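Local coordinates for SusD superfamily protein (Bacteroides vulgatus ATCC 8482, PDB 3JQ0) that probably binds nutrients, perhaps glycans, at the outer membrane as a member of the SusD family, although its exact ligand is not known, at residues A[47-52]-A[293-298]; A[298-303]-A[335-340]; A[375-380]-A[429-434]; A[433-438]-A[450-455]. All blocks are in the same frame, centred on the assembly; numbering follows the deposited sequence.

Contact 1. Residues A[47-52]-A[293-298]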
loop_
_atom_site.group_PDB
_atom_site.type_symbol
_atom_site.label_atom_id
_atom_site.label_comp_id
_atom_site.label_asym_id
_atom_site.label_seq_id
_atom_site.Cartn_x
_atom_site.Cartn_y
_atom_site.Cartn_z
ATOM N N GLY A 47 8.387 -17.420 15.096
ATOM C CA GLY A 47 7.917 -17.697 16.436
ATOM C C GLY A 47 7.087 -18.947 16.573
ATOM O O GLY A 47 6.580 -19.207 17.676
ATOM N N GLY A 48 6.871 -19.677 15.482
ATOM C CA GLY A 48 6.183 -20.965 15.551
ATOM C C GLY A 48 4.695 -20.948 15.300
ATOM O O GLY A 48 4.063 -21.980 15.324
ATOM N N GLU A 49 4.130 -19.762 15.066
ATOM C CA GLU A 49 2.697 -19.663 14.811
ATOM C C GLU A 49 2.288 -20.457 13.587
ATOM O O GLU A 49 2.937 -20.403 12.558
ATOM C CB GLU A 49 2.277 -18.218 14.566
ATOM C CG GLU A 49 2.450 -17.228 15.715
ATOM C CD GLU A 49 3.757 -16.508 15.766
ATOM O OE1 GLU A 49 4.781 -17.066 15.400
ATOM O OE2 GLU A 49 3.700 -15.322 16.205
ATOM N N ALA A 50 1.112 -21.071 13.658
ATOM C CA ALA A 50 0.422 -21.540 12.478
ATOM C C ALA A 50 0.036 -20.311 11.650
ATOM O O ALA A 50 -0.471 -19.334 12.183
ATOM C CB ALA A 50 -0.815 -22.343 12.871
ATOM N N SER A 51 0.207 -20.371 10.319
ATOM C CA SER A 51 -0.168 -19.256 9.460
ATOM C C SER A 51 -1.641 -19.251 9.085
ATOM O O SER A 51 -2.135 -18.225 8.634
ATOM C CB SER A 51 0.733 -19.165 8.244
ATOM O OG SER A 51 0.890 -20.427 7.604
ATOM N N GLN A 52 -2.363 -20.339 9.346
ATOM C CA GLN A 52 -3.813 -20.344 9.292
ATOM C C GLN A 52 -4.373 -19.833 7.995
ATOM O O GLN A 52 -5.330 -19.063 7.979
ATOM C CB GLN A 52 -4.412 -19.618 10.475
ATOM C CG GLN A 52 -3.999 -20.186 11.838
ATOM C CD GLN A 52 -4.636 -21.489 12.179
ATOM O OE1 GLN A 52 -5.062 -22.245 11.288
ATOM N NE2 GLN A 52 -4.695 -21.800 13.483
ATOM N N ASN A 293 3.874 -6.955 21.207
ATOM C CA ASN A 293 3.070 -8.148 21.430
ATOM C C ASN A 293 2.006 -8.300 20.392
ATOM O O ASN A 293 1.120 -7.486 20.285
ATOM C CB ASN A 293 2.384 -8.130 22.784
ATOM C CG ASN A 293 1.783 -9.465 23.137
ATOM O OD1 ASN A 293 2.420 -10.521 22.913
ATOM N ND2 ASN A 293 0.585 -9.439 23.688
ATOM N N GLY A 294 2.075 -9.328 19.615
ATOM C CA GLY A 294 1.135 -9.612 18.575
ATOM C C GLY A 294 1.225 -11.054 18.170
ATOM O O GLY A 294 1.738 -11.906 18.897
ATOM N N LEU A 295 0.719 -11.347 16.988
ATOM C CA LEU A 295 0.770 -12.659 16.385
ATOM C C LEU A 295 1.265 -12.509 14.949
ATOM O O LEU A 295 0.822 -11.603 14.247
ATOM C CB LEU A 295 -0.624 -13.266 16.428
ATOM C CG LEU A 295 -0.856 -14.718 16.115
ATOM C CD1 LEU A 295 -0.442 -15.557 17.288
ATOM C CD2 LEU A 295 -2.389 -14.977 15.860
ATOM N N THR A 296 2.195 -13.369 14.523
ATOM C CA THR A 296 2.718 -13.335 13.175
ATOM C C THR A 296 2.204 -14.517 12.380
ATOM O O THR A 296 2.507 -15.685 12.711
ATOM C CB THR A 296 4.261 -13.347 13.182
ATOM O OG1 THR A 296 4.706 -12.234 13.944
ATOM C CG2 THR A 296 4.862 -13.299 11.806
ATOM N N GLN A 297 1.418 -14.223 11.334
ATOM C CA GLN A 297 1.005 -15.250 10.363
ATOM C C GLN A 297 1.546 -15.061 8.945
ATOM O O GLN A 297 1.477 -15.979 8.152
ATOM C CB GLN A 297 -0.544 -15.342 10.319
ATOM C CG GLN A 297 -1.148 -15.836 11.603
ATOM C CD GLN A 297 -2.620 -16.016 11.555
ATOM O OE1 GLN A 297 -3.283 -15.535 10.626
ATOM N NE2 GLN A 297 -3.169 -16.681 12.580
ATOM N N LEU A 298 2.134 -13.880 8.668
ATOM C CA LEU A 298 2.835 -13.576 7.438
ATOM C C LEU A 298 4.256 -13.209 7.840
ATOM O O LEU A 298 4.432 -12.271 8.630
ATOM C CB LEU A 298 2.184 -12.405 6.687
ATOM C CG LEU A 298 0.943 -12.706 5.838
ATOM C CD1 LEU A 298 0.301 -11.399 5.372
ATOM C CD2 LEU A 298 1.298 -13.658 4.652
HETATM O O HOH W 1 -1.617 -18.448 14.487
HETATM O O HOH W 2 -5.519 -16.481 9.357
#

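Contact 2. Residues A[298-303]-A[335-340]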
loop_
_atom_site.group_PDB
_atom_site.type_symbol
_atom_site.label_atom_id
_atom_site.label_comp_id
_atom_site.label_asym_id
_atom_site.label_seq_id
_atom_site.Cartn_x
_atom_site.Cartn_y
_atom_site.Cartn_z
ATOM N N LEU A 298 2.134 -13.880 8.668
ATOM C CA LEU A 298 2.835 -13.576 7.438
ATOM C C LEU A 298 4.256 -13.209 7.840
ATOM O O LEU A 298 4.432 -12.271 8.630
ATOM C CB LEU A 298 2.184 -12.405 6.687
ATOM C CG LEU A 298 0.943 -12.706 5.838
ATOM C CD1 LEU A 298 0.301 -11.399 5.372
ATOM C CD2 LEU A 298 1.298 -13.658 4.652
ATOM N N GLN A 299 5.241 -13.978 7.374
ATOM C CA GLN A 299 6.638 -13.853 7.796
ATOM C C GLN A 299 7.495 -13.418 6.627
ATOM O O GLN A 299 7.657 -14.158 5.642
ATOM C CB GLN A 299 7.084 -15.220 8.326
ATOM C CG GLN A 299 8.564 -15.300 8.648
ATOM C CD GLN A 299 9.002 -14.379 9.745
ATOM O OE1 GLN A 299 8.532 -14.523 10.893
ATOM N NE2 GLN A 299 9.923 -13.464 9.449
ATOM N N VAL A 300 8.129 -12.253 6.764
ATOM C CA VAL A 300 9.123 -11.803 5.818
ATOM C C VAL A 300 10.178 -12.906 5.685
ATOM O O VAL A 300 10.676 -13.428 6.690
ATOM C CB VAL A 300 9.751 -10.474 6.259
ATOM C CG1 VAL A 300 10.975 -10.081 5.393
ATOM C CG2 VAL A 300 8.694 -9.344 6.314
ATOM N N ARG A 301 10.571 -13.220 4.453
ATOM C CA ARG A 301 11.569 -14.260 4.201
ATOM C C ARG A 301 12.830 -13.918 5.001
ATOM O O ARG A 301 13.353 -12.798 4.923
ATOM C CB ARG A 301 11.919 -14.290 2.713
ATOM C CG ARG A 301 10.814 -14.813 1.828
ATOM C CD ARG A 301 10.637 -16.337 1.936
ATOM N NE ARG A 301 9.758 -16.877 0.911
ATOM C CZ ARG A 301 9.531 -18.180 0.737
ATOM N NH1 ARG A 301 10.047 -19.057 1.556
ATOM N NH2 ARG A 301 8.745 -18.597 -0.253
ATOM N N ARG A 302 13.353 -14.900 5.713
ATOM C CA ARG A 302 14.529 -14.671 6.566
ATOM C C ARG A 302 15.720 -14.159 5.748
ATOM O O ARG A 302 16.455 -13.264 6.165
ATOM C CB ARG A 302 14.871 -15.944 7.316
ATOM C CG ARG A 302 13.827 -16.359 8.325
ATOM C CD ARG A 302 14.041 -17.751 8.820
ATOM N NE ARG A 302 13.882 -18.692 7.742
ATOM C CZ ARG A 302 14.273 -19.943 7.784
ATOM N NH1 ARG A 302 14.826 -20.427 8.899
ATOM N NH2 ARG A 302 14.105 -20.735 6.739
ATOM N N GLU A 303 15.908 -14.709 4.555
ATOM C CA GLU A 303 16.996 -14.362 3.665
ATOM C C GLU A 303 16.903 -12.898 3.194
ATOM O O GLU A 303 17.902 -12.258 2.868
ATOM C CB GLU A 303 16.920 -15.360 2.478
ATOM C CG GLU A 303 18.006 -15.227 1.421
ATOM C CD GLU A 303 17.791 -16.084 0.154
ATOM O OE1 GLU A 303 16.805 -16.861 0.041
ATOM O OE2 GLU A 303 18.604 -15.926 -0.775
ATOM N N PHE A 335 18.268 -15.409 13.532
ATOM C CA PHE A 335 17.077 -16.246 13.586
ATOM C C PHE A 335 16.051 -15.792 12.540
ATOM O O PHE A 335 15.524 -16.610 11.784
ATOM C CB PHE A 335 16.543 -16.308 15.001
ATOM C CG PHE A 335 15.435 -17.341 15.187
ATOM C CD1 PHE A 335 15.676 -18.693 14.978
ATOM C CD2 PHE A 335 14.160 -16.958 15.573
ATOM C CE1 PHE A 335 14.620 -19.612 15.135
ATOM C CE2 PHE A 335 13.155 -17.871 15.768
ATOM C CZ PHE A 335 13.382 -19.186 15.536
ATOM N N GLY A 336 15.753 -14.505 12.481
ATOM C CA GLY A 336 14.886 -14.005 11.447
ATOM C C GLY A 336 14.542 -12.558 11.676
ATOM O O GLY A 336 14.920 -11.957 12.686
ATOM N N PRO A 337 13.727 -12.007 10.767
ATOM C CA PRO A 337 13.319 -10.595 10.862
ATOM C C PRO A 337 11.945 -10.459 11.483
ATOM O O PRO A 337 11.081 -11.359 11.336
ATOM C CB PRO A 337 13.308 -10.164 9.389
ATOM C CG PRO A 337 12.810 -11.385 8.696
ATOM C CD PRO A 337 13.352 -12.571 9.443
ATOM N N ILE A 338 11.717 -9.319 12.129
ATOM C CA ILE A 338 10.395 -8.902 12.588
ATOM C C ILE A 338 10.009 -7.605 11.869
ATOM O O ILE A 338 10.840 -6.758 11.524
ATOM C CB ILE A 338 10.273 -8.753 14.123
ATOM C CG1 ILE A 338 11.213 -7.674 14.639
ATOM C CG2 ILE A 338 10.520 -10.079 14.810
ATOM C CD1 ILE A 338 10.949 -7.238 16.110
ATOM N N THR A 339 8.710 -7.511 11.614
ATOM C CA THR A 339 8.092 -6.321 11.027
ATOM C C THR A 339 8.298 -5.123 11.928
ATOM O O THR A 339 7.958 -5.169 13.103
ATOM C CB THR A 339 6.593 -6.575 10.874
ATOM O OG1 THR A 339 6.373 -7.795 10.193
ATOM C CG2 THR A 339 5.901 -5.412 10.187
ATOM N N TYR A 340 8.831 -4.020 11.387
ATOM C CA TYR A 340 9.311 -2.945 12.274
ATOM C C TYR A 340 8.888 -1.539 11.834
ATOM O O TYR A 340 9.089 -0.622 12.597
ATOM C CB TYR A 340 10.849 -3.034 12.399
ATOM C CG TYR A 340 11.411 -2.669 13.759
ATOM C CD1 TYR A 340 11.059 -3.375 14.894
ATOM C CD2 TYR A 340 12.384 -1.687 13.857
ATOM C CE1 TYR A 340 11.632 -3.060 16.115
ATOM C CE2 TYR A 340 12.970 -1.397 15.073
ATOM C CZ TYR A 340 12.593 -2.090 16.178
ATOM O OH TYR A 340 13.201 -1.800 17.410
HETATM O O HOH W 3 6.795 -10.634 8.892
HETATM O O HOH W 4 8.689 -12.278 12.407
HETATM O O HOH W 5 14.958 -19.308 11.602
#

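Contact 3. Residues A[375-380]-A[429-434]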
loop_
_atom_site.group_PDB
_atom_site.type_symbol
_atom_site.label_atom_id
_atom_site.label_comp_id
_atom_site.label_asym_id
_atom_site.label_seq_id
_atom_site.Cartn_x
_atom_site.Cartn_y
_atom_site.Cartn_z
ATOM N N LYS A 375 7.645 8.380 -16.697
ATOM C CA LYS A 375 8.724 8.885 -17.499
ATOM C C LYS A 375 9.449 7.766 -18.241
ATOM O O LYS A 375 9.626 7.823 -19.464
ATOM C CB LYS A 375 9.681 9.676 -16.633
ATOM C CG LYS A 375 9.182 11.089 -16.317
ATOM C CD LYS A 375 10.199 11.889 -15.485
ATOM C CE LYS A 375 9.772 13.329 -15.301
ATOM N NZ LYS A 375 10.835 14.167 -14.657
ATOM N N VAL A 376 9.863 6.726 -17.548
ATOM C CA VAL A 376 10.591 5.633 -18.196
ATOM C C VAL A 376 9.794 5.016 -19.334
ATOM O O VAL A 376 10.309 4.711 -20.396
ATOM C CB VAL A 376 11.039 4.559 -17.173
ATOM C CG1 VAL A 376 11.528 3.290 -17.862
ATOM C CG2 VAL A 376 12.090 5.129 -16.260
ATOM N N LEU A 377 8.500 4.808 -19.084
ATOM C CA LEU A 377 7.623 4.220 -20.084
ATOM C C LEU A 377 7.522 5.064 -21.340
ATOM O O LEU A 377 7.277 4.544 -22.423
ATOM C CB LEU A 377 6.267 3.854 -19.477
ATOM C CG LEU A 377 6.298 2.733 -18.456
ATOM C CD1 LEU A 377 5.055 2.674 -17.628
ATOM C CD2 LEU A 377 6.580 1.393 -19.161
ATOM N N LEU A 378 7.680 6.376 -21.187
ATOM C CA LEU A 378 7.760 7.359 -22.273
ATOM C C LEU A 378 9.159 7.583 -22.800
ATOM O O LEU A 378 9.297 8.343 -23.754
ATOM C CB LEU A 378 7.240 8.701 -21.740
ATOM C CG LEU A 378 5.739 8.752 -21.535
ATOM C CD1 LEU A 378 5.330 9.932 -20.697
ATOM C CD2 LEU A 378 4.969 8.707 -22.881
ATOM N N GLY A 379 10.171 6.891 -22.309
ATOM C CA GLY A 379 11.530 7.067 -22.742
ATOM C C GLY A 379 12.264 8.216 -22.075
ATOM O O GLY A 379 13.377 8.518 -22.457
ATOM N N GLU A 380 11.664 8.842 -21.077
ATOM C CA GLU A 380 12.263 9.965 -20.378
ATOM C C GLU A 380 13.140 9.530 -19.194
ATOM O O GLU A 380 13.043 8.408 -18.701
ATOM C CB GLU A 380 11.179 10.919 -19.888
ATOM C CG GLU A 380 10.309 11.503 -21.001
ATOM C CD GLU A 380 9.282 12.510 -20.430
ATOM O OE1 GLU A 380 9.581 13.244 -19.471
ATOM O OE2 GLU A 380 8.138 12.555 -20.910
ATOM N N GLY A 429 18.383 -1.982 -15.867
ATOM C CA GLY A 429 17.456 -1.079 -16.545
ATOM C C GLY A 429 16.608 -0.262 -15.604
ATOM O O GLY A 429 16.465 -0.571 -14.390
ATOM N N ALA A 430 16.040 0.820 -16.103
ATOM C CA ALA A 430 15.300 1.770 -15.269
ATOM C C ALA A 430 14.028 1.196 -14.655
ATOM O O ALA A 430 13.736 1.492 -13.509
ATOM C CB ALA A 430 15.013 2.999 -16.095
ATOM N N LEU A 431 13.291 0.359 -15.397
ATOM C CA LEU A 431 12.120 -0.265 -14.817
ATOM C C LEU A 431 12.447 -1.149 -13.623
ATOM O O LEU A 431 11.802 -1.035 -12.573
ATOM C CB LEU A 431 11.317 -1.083 -15.844
ATOM C CG LEU A 431 10.600 -0.285 -16.908
ATOM C CD1 LEU A 431 9.918 -1.257 -17.867
ATOM C CD2 LEU A 431 9.576 0.746 -16.342
ATOM N N GLU A 432 13.469 -1.989 -13.730
ATOM C CA GLU A 432 13.913 -2.763 -12.625
ATOM C C GLU A 432 14.364 -1.891 -11.481
ATOM O O GLU A 432 14.089 -2.196 -10.310
ATOM C CB GLU A 432 14.996 -3.735 -13.063
ATOM C CG GLU A 432 14.505 -4.915 -13.877
ATOM C CD GLU A 432 13.876 -6.043 -13.087
ATOM O OE1 GLU A 432 13.733 -5.961 -11.830
ATOM O OE2 GLU A 432 13.550 -7.058 -13.750
ATOM N N ALA A 433 15.075 -0.811 -11.779
ATOM C CA ALA A 433 15.543 0.055 -10.703
ATOM C C ALA A 433 14.381 0.660 -9.924
ATOM O O ALA A 433 14.466 0.821 -8.707
ATOM C CB ALA A 433 16.463 1.184 -11.229
ATOM N N ILE A 434 13.302 1.021 -10.612
ATOM C CA ILE A 434 12.133 1.608 -9.948
ATOM C C ILE A 434 11.400 0.526 -9.150
ATOM O O ILE A 434 10.958 0.795 -8.035
ATOM C CB ILE A 434 11.216 2.311 -10.942
ATOM C CG1 ILE A 434 11.949 3.523 -11.547
ATOM C CG2 ILE A 434 9.939 2.801 -10.245
ATOM C CD1 ILE A 434 11.286 4.057 -12.816
#

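Contact 4. Residues A[433-438]-A[450-455]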
loop_
_atom_site.group_PDB
_atom_site.type_symbol
_atom_site.label_atom_id
_atom_site.label_comp_id
_atom_site.label_asym_id
_atom_site.label_seq_id
_atom_site.Cartn_x
_atom_site.Cartn_y
_atom_site.Cartn_z
ATOM N N ALA A 433 15.075 -0.811 -11.779
ATOM C CA ALA A 433 15.543 0.055 -10.703
ATOM C C ALA A 433 14.381 0.660 -9.924
ATOM O O ALA A 433 14.466 0.821 -8.707
ATOM C CB ALA A 433 16.463 1.184 -11.229
ATOM N N ILE A 434 13.302 1.021 -10.612
ATOM C CA ILE A 434 12.133 1.608 -9.948
ATOM C C ILE A 434 11.400 0.526 -9.150
ATOM O O ILE A 434 10.958 0.795 -8.035
ATOM C CB ILE A 434 11.216 2.311 -10.942
ATOM C CG1 ILE A 434 11.949 3.523 -11.547
ATOM C CG2 ILE A 434 9.939 2.801 -10.245
ATOM C CD1 ILE A 434 11.286 4.057 -12.816
ATOM N N LEU A 435 11.303 -0.703 -9.674
ATOM C CA LEU A 435 10.725 -1.791 -8.868
ATOM C C LEU A 435 11.523 -1.969 -7.580
ATOM O O LEU A 435 10.938 -2.125 -6.512
ATOM C CB LEU A 435 10.687 -3.105 -9.632
ATOM C CG LEU A 435 9.648 -3.220 -10.730
ATOM C CD1 LEU A 435 9.834 -4.580 -11.410
ATOM C CD2 LEU A 435 8.222 -3.072 -10.220
ATOM N N LYS A 436 12.845 -1.957 -7.677
ATOM C CA LYS A 436 13.705 -2.136 -6.503
ATOM C C LYS A 436 13.477 -1.013 -5.529
ATOM O O LYS A 436 13.392 -1.216 -4.318
ATOM C CB LYS A 436 15.151 -2.211 -6.983
ATOM C CG LYS A 436 16.202 -2.177 -5.852
ATOM C CD LYS A 436 17.620 -2.446 -6.344
ATOM C CE LYS A 436 18.194 -1.335 -7.198
ATOM N NZ LYS A 436 19.542 -1.709 -7.750
ATOM N N GLU A 437 13.397 0.213 -6.046
ATOM C CA GLU A 437 13.229 1.383 -5.185
ATOM C C GLU A 437 11.895 1.292 -4.444
ATOM O O GLU A 437 11.832 1.581 -3.236
ATOM C CB GLU A 437 13.361 2.676 -5.955
ATOM C CG GLU A 437 13.679 3.856 -5.051
ATOM C CD GLU A 437 15.042 3.745 -4.401
ATOM O OE1 GLU A 437 15.968 3.160 -5.037
ATOM O OE2 GLU A 437 15.193 4.204 -3.251
ATOM N N ARG A 438 10.832 0.928 -5.140
ATOM C CA ARG A 438 9.537 0.801 -4.527
ATOM C C ARG A 438 9.493 -0.316 -3.502
ATOM O O ARG A 438 8.825 -0.204 -2.465
ATOM C CB ARG A 438 8.417 0.617 -5.572
ATOM C CG ARG A 438 8.175 1.849 -6.404
ATOM C CD ARG A 438 7.003 1.677 -7.358
ATOM N NE ARG A 438 5.734 1.567 -6.717
ATOM C CZ ARG A 438 5.033 2.562 -6.232
ATOM N NH1 ARG A 438 5.479 3.798 -6.269
ATOM N NH2 ARG A 438 3.828 2.316 -5.704
ATOM N N TYR A 450 0.921 -5.078 -6.689
ATOM C CA TYR A 450 0.384 -4.196 -7.711
ATOM C C TYR A 450 1.502 -3.685 -8.623
ATOM O O TYR A 450 1.262 -3.501 -9.819
ATOM C CB TYR A 450 -0.398 -3.064 -7.067
ATOM C CG TYR A 450 -1.762 -3.402 -6.531
ATOM C CD1 TYR A 450 -2.584 -4.323 -7.139
ATOM C CD2 TYR A 450 -2.312 -2.694 -5.469
ATOM C CE1 TYR A 450 -3.888 -4.528 -6.735
ATOM C CE2 TYR A 450 -3.593 -2.914 -5.052
ATOM C CZ TYR A 450 -4.423 -3.777 -5.711
ATOM O OH TYR A 450 -5.747 -3.957 -5.367
ATOM N N ASP A 451 2.705 -3.441 -8.097
ATOM C CA ASP A 451 3.829 -2.988 -8.941
ATOM C C ASP A 451 4.143 -3.996 -10.022
ATOM O O ASP A 451 4.313 -3.663 -11.202
ATOM C CB ASP A 451 5.101 -2.811 -8.082
ATOM C CG ASP A 451 5.103 -1.670 -7.089
ATOM O OD1 ASP A 451 4.270 -0.762 -7.204
ATOM O OD2 ASP A 451 6.031 -1.702 -6.215
ATOM N N ILE A 452 4.311 -5.261 -9.646
ATOM C CA ILE A 452 4.699 -6.276 -10.601
ATOM C C ILE A 452 3.561 -6.591 -11.555
ATOM O O ILE A 452 3.758 -6.816 -12.747
ATOM C CB ILE A 452 5.368 -7.497 -9.925
ATOM C CG1 ILE A 452 4.403 -8.307 -9.063
ATOM C CG2 ILE A 452 6.607 -7.035 -9.157
ATOM C CD1 ILE A 452 5.053 -9.485 -8.336
ATOM N N ARG A 453 2.325 -6.596 -11.043
ATOM C CA ARG A 453 1.156 -6.778 -11.889
ATOM C C ARG A 453 1.060 -5.687 -12.958
ATOM O O ARG A 453 0.760 -5.988 -14.129
ATOM C CB ARG A 453 -0.112 -6.757 -11.047
ATOM C CG ARG A 453 -0.386 -8.087 -10.340
ATOM C CD ARG A 453 -1.124 -9.056 -11.239
ATOM N NE ARG A 453 -2.541 -8.661 -11.381
ATOM C CZ ARG A 453 -3.196 -8.439 -12.503
ATOM N NH1 ARG A 453 -2.588 -8.506 -13.687
ATOM N NH2 ARG A 453 -4.478 -8.122 -12.435
ATOM N N LEU A 454 1.320 -4.439 -12.590
ATOM C CA LEU A 454 1.288 -3.336 -13.576
ATOM C C LEU A 454 2.219 -3.627 -14.739
ATOM O O LEU A 454 1.826 -3.505 -15.908
ATOM C CB LEU A 454 1.664 -2.044 -12.921
ATOM C CG LEU A 454 1.915 -0.880 -13.870
ATOM C CD1 LEU A 454 0.645 -0.456 -14.681
ATOM C CD2 LEU A 454 2.436 0.303 -13.075
ATOM N N LEU A 455 3.447 -4.024 -14.445
ATOM C CA LEU A 455 4.435 -4.221 -15.496
ATOM C C LEU A 455 4.262 -5.465 -16.301
ATOM O O LEU A 455 4.743 -5.529 -17.447
ATOM C CB LEU A 455 5.865 -4.058 -14.955
ATOM C CG LEU A 455 6.227 -2.623 -14.552
ATOM C CD1 LEU A 455 7.686 -2.562 -14.010
ATOM C CD2 LEU A 455 6.010 -1.597 -15.663
HETATM O O HOH W 6 8.352 -3.153 -6.376
HETATM O O HOH W 7 6.758 -2.226 -3.574
HETATM O O HOH W 8 1.785 -0.018 -6.228
#

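Contact 1. Residues A[47-52]-A[293-298]
E49 reaches from the 47-52 loop to the backbone of T296 and closes over its carbonyl group. Its CB lies 3.1 Å from T296 O. CG stays beside the same oxygen and also meets L295 CD1 at 3.7 Å, the two side chains sliding past each other in opposite directions. At chi2 (91°) the chain bends, putting CD 3.4 Å from T296 O. OE1 stands farther from that oxygen, while OE2 takes the backbone N-H of T296 in a nearly straight bond (T296 N to E49 OE2 3.0 Å, 165°). The donor comes from above the carboxylate plane, 55° out of it. T296 O itself is buried by this contact and has no hydrogen-bond partner in the model; CB, CG and CD of E49 lie against it. An alanine at E49 would probably leave the N-H of T296 without its acceptor and open a gap beside L295 CD1.

Farther along, S51 CB rests 3.3 Å from Q297 O, while S51 OG turns to E55 in its own loop. The aliphatic part of Q297 lies against the backbone of A50 and S51, and its amide is tied in by two waters. One accepts from NE2 and donates to A50 O; the other donates to both OE1 and Q52 O. The side chains of Q52 and Q297 cross at a slant, Q52 CG 3.7 Å from Q297 NE2. The chemistry is thus mostly polar, one direct bond from a carboxylate and two water bridges, so the pairing of these irregular loops probably depends on exact placement of backbone N-H and C=O groups as well as on apolar packing.

Contact 2. Residues A[298-303]-A[335-340]
The side-chain amide of Q299 forks between two carbonyls, one on its own segment and one across the contact. NE2 gives one hydrogen to V300 O (2.9 Å, 170°) and the other to P337 O (Q299 NE2 to P337 O 3.1 Å, 169°), both acceptors lying almost in the amide plane. The bend at chi2 (63°) turns CD back so that the amide can serve both. Its other end is held too: OE1 accepts from I46 N and from a water that also donates to P337 O. Two bonds therefore reach P337 O, and the rotation of the amide is fixed.

The P337 ring sits in the mouth of this fork, CG near the amide plane between the two bonds and CD to one side of it. Its CD lies 3.5 Å from Q299 NE2, its CG 4.0 Å from V300 CG1, and R302 CA sits 3.8 Å from P337 CD. R302 runs past F335 O, which its NH1 reaches through water, while NE pairs with D43. F335 and G336 both face V323, a classic beta bulge in the antiparallel hairpin 320-326/332-339; segment 298-303, whose short strand 299-300 pairs with strand 41-43, packs through P337 against this bulged end.

Contact 3. Residues A[375-380]-A[429-434]
V376 is the bump of this contact: its two methyls enter a shallow hollow lined by A430, L431 and I434 on the first turn and a little beyond of helix 430-441. CG1, anti to the backbone N (chi1 168°), pushes against L431, with CD2 at 3.5 Å from V376 CG1 and L431 CG close behind. CG2 turns to the other wall, lying 3.6 Å from A430 CB and 3.7 Å from I434 CD1. A430 offers just a methyl, so the valine can sink close to the helix there, and I434 slides past V376 in the opposite direction. L431 in turn is a bump for the other side. Its CD2 touches both V376 CG1 and, more loosely, L377 CD2 (4.2 Å from L431 CD2), where the two leucines cross at about a right angle.

P382 also lies against V376 and Y459 against L431, while L377 packs on helices 182-199 and 204-217. The contact is wholly apolar and lies toward the surface of the molecule. It joins two helix ends. Helix 364-377 closes in a Schellman motif, with G379 at positive phi and E380 N bonded back to K375 O at 2.8 Å; helix 430-441 starts directly after G429 at its N-cap. Apolar packing between the end of one helix and the start of another is consistent with the helix-rich fold of SusD proteins, whose families belong to the TPR clan.

Contact 4. Residues A[433-438]-A[450-455]
D451 OD1 is gripped by R438 NE at 2.8 Å and by a water that donates to it and accepts from R438 NH2. The first bond is a salt bridge. Its donor comes from above the carboxylate plane, 38° out of it, and the guanidinium and carboxylate planes are steeply turned against each other. A bend at chi3 (67°) carries NE to the oxygen, while R438 CB lies alongside D451 OD2 at 3.4 Å. That second oxygen has two waters, 2.7 and 2.8 Å from OD2, which lie near the carbonyls of L435 and R438 in turn, so the carboxylate is joined to the opposite helix by charge and probably also through water. R438 NH1 has a further partner in D366.

The two helices, 430-441 and 448-455, follow each other in the chain and form an antiparallel helical hairpin, their segment axes 163° apart and 10.9 Å at closest approach. Next to the polar cluster is a greasy one. L435 CD2 lies 3.8 Å from D451 CB, and L435 and L455 meet tip to tip, with L455 CD1 3.9 Å from L435 CD2. I452 CG2 is a more distant neighbour of L435. Y459 and Y463 of helix 457-463 pack against L435 as well. A methionine in place of R438 would probably leave the buried carboxylate of D451 without its positive mate and take one from D366.

Overall arrangement
Followed from the N terminus, the chain passes the 47-52 loop and returns some 240 residues later at 293-298, so contact 1 closes by far the longest loop. L298 then leads straight into contact 2, closed at 335-340; the two are in series, 11 Å apart between centres. Contact 3 closes a loop of 48 residues, from 375-380 to 429-434, and contact 4 a short one of 11 between neighbouring helices. These two share A433 and I434 on helix 430-441, which thus meets helices 364-377 and 448-455. None of the four nests inside another. Contact 1, between loops, and contact 3, between helix ends, lie on opposite sides of the chain's centre, about 38 Å apart between centres.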